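Local structure of S-layer domain-containing protein (Ruminiclostridium thermocellum ATCC 27405, 4QVS) at residues M10-V15 and K23-N28; N38-V41 and G46-V49; A140-G145 and D214-L219. The protein is of unknown function but probably has a concanavalin A-like lectin/glucanase domain and forms a two-chain assembly with sodium bound between the subunits. All blocks are in the same frame, centred on the assembly; numbering follows the deposited sequence. Where two conformers were deposited one is given.

Interaction 1 (M10-V15 and K23-N28); sequences MFDEAV and KDYKGN. With NA (sodium ion), chain C.
The selenium of Met-10, a selenomethionine, sits almost squarely over the middle of the Tyr-25 ring, 3.2 Å from SE to the ring centroid and only 8° off the ring normal. This Met-aromatic contact belongs to one of two deposited conformers of Tyr-25, so its tightness is best read with caution. Met-10 CG lies over the same face, 3.8 Å from the Tyr-25 centroid, as a CH-pi contact. Its place anti to the carbonyl carbon (chi1 -65°) and an extended chi2 put SE over the ring; the bend at chi3 then turns methyl CE off it. On the opposite face Lys-23 lays its CE atom toward the rim, so that the ring is flanked on both sides.

No direct hydrogen bond joins the two loops; water does the work. One molecule accepts from Phe-11 N and donates to Lys-23 O, 2.6 Å from that oxygen, while lying in plane at the edge of the Tyr-25 ring. Another links Glu-13 O to Lys-23 N. Farther along, Val-15 CG1 packs against Lys-23 CB at 4.1 Å. Within 23-28 the backbone is shaped by an Asx turn at Asp-24, whose OD1 also takes Trp-8 N. Met-10 O and Asp-12 OD1 both ligate sodium, with Asn-45 O and Asn-47 O of this chain and the carboxylate of Asp-202 of the second subunit completing the protein ligands: an intersubunit sodium site built from loop and strand residues.

Interaction 2 (N38-V41 and G46-V49); sequences NGVV and GNSV. With NA (sodium ion), chain C.
Val-41 and Ser-48 form the hydrogen-bonded pair of a short antiparallel beta hairpin, made by strands 40-42 and 47-52. Their backbones exchange two bonds: Val-41 N donates to Ser-48 O at 3.0 Å and Ser-48 N donates to Val-41 O at 2.9 Å. The first is the straighter, with an angle of 167° at the hydrogen. Weaker CA-H...O contacts extend this backbone pairing on each strand, from Val-40 CA to Ser-48 O and from Asn-47 CA to Val-41 O.

The apolar contacts gather round Val-40. Its two methyls divide the work: CG2 rests on the CB of Asn-47 at 4.0 Å, the two side chains meeting at about a right angle, while CG1 faces Val-49 CG2 at 4.3 Å. CG1 takes up the place anti to the carbonyl carbon (chi1 -66°), and CG2 is thereby left to reach Asn-47. Val-49 in turn packs on Phe-11, linking the hairpin to the loop of the metal site. Val-41 points to the other side of the sheet, together with Ser-48, and meets Met-200 of the second subunit. The modelled amide oxygen of Asn-47 comes too close to the Val-41 carbonyl for its position to be trusted.

Across the subunit boundary the sheet continues, since Val-49 pairs in an antiparallel ladder with a strand of the second subunit. Ser-48 OG hydrogen-bonds to OD2 of Asp-202 of that subunit, and the same carboxylate oxygen ligates the sodium. The hairpin supplies a backbone ligand to this metal: Asn-47 O, 2.1 Å from the ion, which also carries a water 2.0 Å away.

Interaction 3 (A140-G145 and D214-L219); sequences AVTLSG and DEIKTL
Ile-216 of helix 213-219 packs onto Ala-140 and Thr-142 of strand 137-144, a strand-to-helix contact within the concanavalin A-like part of the chain. The first shell is wholly apolar and contains no hydrogen bond. CD1 of Ile-216 approaches Ala-140 CB at 4.1 Å and Thr-142 CG2 at 4.3 Å, so one methyl bridges two residues that lie on the same side of the strand. CG2 of Ile-216 adds a second touch on Ala-140 CB, 4.2 Å away, and the small alanine thus meets both branches of the isoleucine. The branch ending in CD1 starts anti to the carbonyl carbon (chi1 -65°) and bends again at chi2 (-51°), which sets its methyl over the gap between the two side chains.

Around this patch the fold closes in. Tyr-151 of the adjacent strand 147-152 touches both Ile-216 and Thr-142, and Leu-211 lies against Ile-216 from the loop leading into the helix. Ala-140 and Thr-142 are themselves set by backbone bonds to Tyr-151 and Thr-149. On its other side, strand 137-144 pairs antiparallel with a strand of the second subunit, so the helix covers part of a sheet that continues through the interface.

The helix is tied down by polar groups at its own surface. Glu-215 forms a salt bridge with Arg-209 through OE2 and a hydrogen bond with Ser-212 N through OE1, while Lys-217 NZ binds Gly-154 O. The carbonyl oxygen of Glu-215 serves two donors one turn on: Leu-219 N at 3.2 Å and the hydroxyl of Thr-218, whose OG1 stands 2.6 Å from Glu-215 O.

Interactions 1, 2 and 3 follow one another along the chain without overlap. The first two are neighbours, their centres about 13 Å apart, and share the sodium and one of its waters. They also touch directly: Asp-12 OD1 lies 3.0 Å from Asn-47 N, a probable hydrogen bond. Interaction 3 lies across the chain's centre, about 49 Å from interaction 1 and about 47 Å from interaction 2, centre to centre, on the sheet that includes strand 137-144 and runs on into the second subunit. All three reach that subunit, and strands of interactions 2 and 3 each pair with it, consistent with an extended, intertwined dimer in which each chain contributes to two lobes.

Interaction 1 (M10-V15 and K23-N28)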
# COMPACT_ATOMS: atom_id res chain seq x y z
N MSE A 10 -26.16 -9.70 1.10
CA MSE A 10 -26.34 -8.28 1.39
C MSE A 10 -26.43 -8.10 2.86
O MSE A 10 -26.35 -6.98 3.35
CB MSE A 10 -27.64 -7.80 0.74
CG MSE A 10 -27.59 -7.87 -0.77
SE MSE A 10 -29.29 -7.10 -1.39
CE MSE A 10 -28.68 -5.25 -1.07
N PHE A 11 -26.66 -9.19 3.60
CA PHE A 11 -26.71 -9.14 5.05
C PHE A 11 -27.59 -8.03 5.63
O PHE A 11 -27.21 -7.41 6.65
CB PHE A 11 -25.29 -9.00 5.62
CG PHE A 11 -24.35 -10.12 5.27
CD1 PHE A 11 -24.61 -11.43 5.72
CD2 PHE A 11 -23.18 -9.89 4.59
CE1 PHE A 11 -23.73 -12.45 5.43
CE2 PHE A 11 -22.29 -10.93 4.30
CZ PHE A 11 -22.59 -12.22 4.71
N ASP A 12 -28.75 -7.77 5.01
CA ASP A 12 -29.67 -6.72 5.48
C ASP A 12 -30.71 -7.17 6.49
O ASP A 12 -31.08 -6.39 7.36
CB ASP A 12 -30.38 -6.05 4.29
CG ASP A 12 -29.42 -5.23 3.44
OD1 ASP A 12 -28.36 -4.81 3.97
OD2 ASP A 12 -29.70 -5.03 2.25
N GLU A 13 -31.15 -8.41 6.41
CA GLU A 13 -32.22 -8.86 7.28
C GLU A 13 -32.30 -10.37 7.28
O GLU A 13 -32.29 -10.99 6.22
CB GLU A 13 -33.52 -8.30 6.72
CG GLU A 13 -34.71 -8.44 7.65
CD GLU A 13 -35.93 -7.77 7.06
OE1 GLU A 13 -36.30 -8.14 5.93
OE2 GLU A 13 -36.52 -6.87 7.72
N ALA A 14 -32.40 -10.95 8.47
CA ALA A 14 -32.47 -12.40 8.64
C ALA A 14 -33.68 -12.95 7.92
O ALA A 14 -34.71 -12.27 7.80
CB ALA A 14 -32.54 -12.76 10.12
N VAL A 15 -33.57 -14.17 7.42
CA VAL A 15 -34.73 -14.75 6.80
C VAL A 15 -35.80 -15.07 7.86
O VAL A 15 -35.50 -15.40 9.01
CB VAL A 15 -34.42 -16.02 6.00
CG1 VAL A 15 -33.49 -15.70 4.84
CG2 VAL A 15 -33.88 -17.09 6.91
N LYS A 23 -29.94 -14.77 3.20
CA LYS A 23 -30.05 -15.40 1.89
C LYS A 23 -29.08 -14.88 0.88
O LYS A 23 -28.50 -13.77 1.02
CB LYS A 23 -31.46 -15.20 1.32
CG LYS A 23 -31.73 -13.76 0.89
CD LYS A 23 -33.07 -13.62 0.19
CE LYS A 23 -33.28 -12.15 -0.16
NZ LYS A 23 -34.50 -11.94 -0.98
N ASP A 24 -28.88 -15.72 -0.13
CA ASP A 24 -28.15 -15.39 -1.32
C ASP A 24 -29.15 -14.69 -2.26
O ASP A 24 -30.04 -15.33 -2.78
CB ASP A 24 -27.70 -16.67 -2.00
CG ASP A 24 -27.19 -16.42 -3.37
OD1 ASP A 24 -26.88 -15.25 -3.68
OD2 ASP A 24 -27.10 -17.38 -4.15
N TYR A 25 -28.98 -13.40 -2.49
CA TYR A 25 -29.87 -12.68 -3.41
C TYR A 25 -29.90 -13.20 -4.84
O TYR A 25 -30.86 -12.98 -5.56
CB TYR A 25 -29.52 -11.21 -3.42
CG TYR A 25 -30.15 -10.52 -2.26
CD1 TYR A 25 -29.61 -10.66 -0.99
CD2 TYR A 25 -31.31 -9.78 -2.42
CE1 TYR A 25 -30.21 -10.05 0.08
CE2 TYR A 25 -31.91 -9.17 -1.35
CZ TYR A 25 -31.35 -9.30 -0.10
OH TYR A 25 -31.96 -8.68 0.95
N LYS A 26 -28.85 -13.91 -5.26
CA LYS A 26 -28.81 -14.48 -6.62
C LYS A 26 -29.66 -15.78 -6.66
O LYS A 26 -29.95 -16.28 -7.72
CB LYS A 26 -27.38 -14.79 -7.08
CG LYS A 26 -26.49 -13.57 -7.28
CD LYS A 26 -26.86 -12.82 -8.54
CE LYS A 26 -26.38 -11.37 -8.49
NZ LYS A 26 -27.17 -10.45 -9.38
N GLY A 27 -30.05 -16.31 -5.50
CA GLY A 27 -30.93 -17.51 -5.46
C GLY A 27 -30.25 -18.70 -6.09
O GLY A 27 -30.88 -19.44 -6.84
N ASN A 28 -28.96 -18.85 -5.81
CA ASN A 28 -28.19 -20.01 -6.28
C ASN A 28 -27.58 -20.82 -5.15
O ASN A 28 -27.14 -21.94 -5.38
CB ASN A 28 -27.06 -19.59 -7.21
CG ASN A 28 -27.55 -18.90 -8.46
OD1 ASN A 28 -27.09 -17.79 -8.81
ND2 ASN A 28 -28.50 -19.53 -9.14
NA NA C . -25.93 -4.73 3.42
O HOH W 1 -28.10 -11.62 2.50
O HOH W 2 -31.68 -12.63 4.27
O HOH W 3 -26.19 -4.67 1.41

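Interaction 2 (N38-V41 and G46-V49)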
# COMPACT_ATOMS: atom_id res chain seq x y z
N ASN A 38 -23.84 -9.58 18.15
CA ASN A 38 -24.22 -8.25 17.65
C ASN A 38 -25.41 -8.31 16.71
O ASN A 38 -26.26 -7.45 16.76
CB ASN A 38 -23.05 -7.57 16.93
CG ASN A 38 -21.89 -7.24 17.87
OD1 ASN A 38 -22.09 -6.68 18.94
ND2 ASN A 38 -20.66 -7.56 17.45
N GLY A 39 -25.50 -9.37 15.89
CA GLY A 39 -26.52 -9.42 14.83
C GLY A 39 -26.06 -8.45 13.71
O GLY A 39 -24.91 -8.01 13.69
N VAL A 40 -26.94 -8.11 12.77
CA VAL A 40 -26.57 -7.15 11.71
C VAL A 40 -26.92 -5.75 12.19
O VAL A 40 -27.85 -5.58 12.97
CB VAL A 40 -27.19 -7.45 10.33
CG1 VAL A 40 -26.64 -8.76 9.79
CG2 VAL A 40 -28.72 -7.46 10.35
N VAL A 41 -26.19 -4.75 11.74
CA VAL A 41 -26.42 -3.37 12.23
C VAL A 41 -26.23 -2.36 11.10
O VAL A 41 -25.66 -2.73 10.06
CB VAL A 41 -25.47 -3.06 13.40
CG1 VAL A 41 -25.69 -4.00 14.60
CG2 VAL A 41 -24.02 -3.15 12.95
N GLY A 46 -27.47 -0.51 3.80
CA GLY A 46 -28.55 -0.97 4.65
C GLY A 46 -27.88 -1.46 5.92
O GLY A 46 -27.36 -0.67 6.71
N ASN A 47 -27.89 -2.76 6.10
CA ASN A 47 -27.21 -3.35 7.23
C ASN A 47 -26.02 -4.15 6.76
O ASN A 47 -25.90 -4.48 5.56
CB ASN A 47 -28.15 -4.19 8.08
CG ASN A 47 -29.06 -3.33 8.94
OD1 ASN A 47 -28.62 -2.42 9.63
ND2 ASN A 47 -30.35 -3.66 8.95
N SER A 48 -25.15 -4.40 7.74
CA SER A 48 -23.87 -5.07 7.57
C SER A 48 -23.56 -5.96 8.79
O SER A 48 -23.99 -5.70 9.92
CB SER A 48 -22.76 -3.99 7.47
OG SER A 48 -23.07 -2.96 6.53
N VAL A 49 -22.81 -7.03 8.56
CA VAL A 49 -22.35 -7.90 9.65
C VAL A 49 -21.29 -7.18 10.48
O VAL A 49 -20.40 -6.56 9.91
CB VAL A 49 -21.70 -9.19 9.08
CG1 VAL A 49 -20.81 -9.89 10.10
CG2 VAL A 49 -22.78 -10.12 8.57
NA NA C . -25.93 -4.73 3.42
O HOH W 3 -26.19 -4.67 1.41

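Interaction 3 (A140-G145 and D214-L219)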
# COMPACT_ATOMS: atom_id res chain seq x y z
N ALA A 140 12.79 5.12 -2.00
CA ALA A 140 13.63 5.43 -3.16
C ALA A 140 12.78 5.64 -4.39
O ALA A 140 11.68 5.09 -4.49
CB ALA A 140 14.64 4.32 -3.40
N VAL A 141 13.25 6.53 -5.27
CA VAL A 141 12.68 6.77 -6.56
C VAL A 141 13.82 6.52 -7.53
O VAL A 141 14.93 6.99 -7.27
CB VAL A 141 12.31 8.24 -6.76
CG1 VAL A 141 11.59 8.40 -8.10
CG2 VAL A 141 11.46 8.73 -5.61
N THR A 142 13.56 5.84 -8.64
CA THR A 142 14.56 5.58 -9.69
C THR A 142 13.97 5.97 -11.05
O THR A 142 12.78 5.71 -11.31
CB THR A 142 15.00 4.08 -9.81
OG1 THR A 142 13.90 3.27 -10.23
CG2 THR A 142 15.48 3.57 -8.51
N LEU A 143 14.77 6.62 -11.91
CA LEU A 143 14.33 6.94 -13.28
C LEU A 143 15.32 6.26 -14.22
O LEU A 143 16.53 6.48 -14.12
CB LEU A 143 14.27 8.45 -13.55
CG LEU A 143 13.77 8.86 -14.95
CD1 LEU A 143 12.27 8.62 -15.10
CD2 LEU A 143 14.09 10.32 -15.28
N SER A 144 14.80 5.42 -15.09
CA SER A 144 15.60 4.67 -16.06
C SER A 144 14.92 4.77 -17.41
O SER A 144 13.99 4.02 -17.71
CB SER A 144 15.70 3.21 -15.65
OG SER A 144 16.13 2.43 -16.74
N GLY A 145 15.42 5.68 -18.24
CA GLY A 145 14.80 5.90 -19.53
C GLY A 145 13.43 6.41 -19.19
O GLY A 145 13.29 7.20 -18.28
N ASP A 214 17.67 -5.06 -6.24
CA ASP A 214 18.45 -5.57 -5.09
C ASP A 214 19.50 -4.53 -4.64
O ASP A 214 19.91 -4.51 -3.47
CB ASP A 214 18.98 -7.00 -5.28
CG ASP A 214 20.03 -7.09 -6.34
OD1 ASP A 214 19.98 -6.33 -7.33
OD2 ASP A 214 20.90 -7.95 -6.16
N GLU A 215 19.91 -3.64 -5.55
CA GLU A 215 20.75 -2.54 -5.13
C GLU A 215 19.94 -1.72 -4.14
O GLU A 215 20.40 -1.41 -3.02
CB GLU A 215 21.24 -1.71 -6.30
CG GLU A 215 22.37 -2.38 -7.04
CD GLU A 215 22.90 -1.52 -8.14
OE1 GLU A 215 22.13 -1.16 -9.06
OE2 GLU A 215 24.09 -1.20 -8.09
N ILE A 216 18.69 -1.42 -4.50
CA ILE A 216 17.80 -0.71 -3.59
C ILE A 216 17.65 -1.47 -2.27
O ILE A 216 17.80 -0.85 -1.19
CB ILE A 216 16.42 -0.41 -4.25
CG1 ILE A 216 16.59 0.56 -5.43
CG2 ILE A 216 15.46 0.23 -3.25
CD1 ILE A 216 17.37 1.81 -5.09
N LYS A 217 17.41 -2.79 -2.35
CA LYS A 217 17.28 -3.62 -1.15
C LYS A 217 18.47 -3.38 -0.22
O LYS A 217 18.30 -3.11 0.98
CB LYS A 217 17.21 -5.11 -1.52
CG LYS A 217 16.00 -5.50 -2.35
CD LYS A 217 16.03 -7.00 -2.68
CE LYS A 217 14.93 -7.37 -3.67
NZ LYS A 217 13.60 -6.80 -3.30
N THR A 218 19.68 -3.46 -0.78
CA THR A 218 20.90 -3.32 0.03
C THR A 218 20.94 -1.97 0.77
O THR A 218 21.35 -1.93 1.94
CB THR A 218 22.19 -3.68 -0.77
OG1 THR A 218 22.28 -2.87 -1.94
CG2 THR A 218 22.19 -5.15 -1.21
N LEU A 219 20.47 -0.86 0.15
CA LEU A 219 20.37 0.41 0.89
C LEU A 219 19.35 0.31 2.03
O LEU A 219 19.57 0.82 3.14
CB LEU A 219 19.90 1.54 0.00
CG LEU A 219 20.80 1.94 -1.14
CD1 LEU A 219 20.20 3.20 -1.77
CD2 LEU A 219 22.22 2.19 -0.64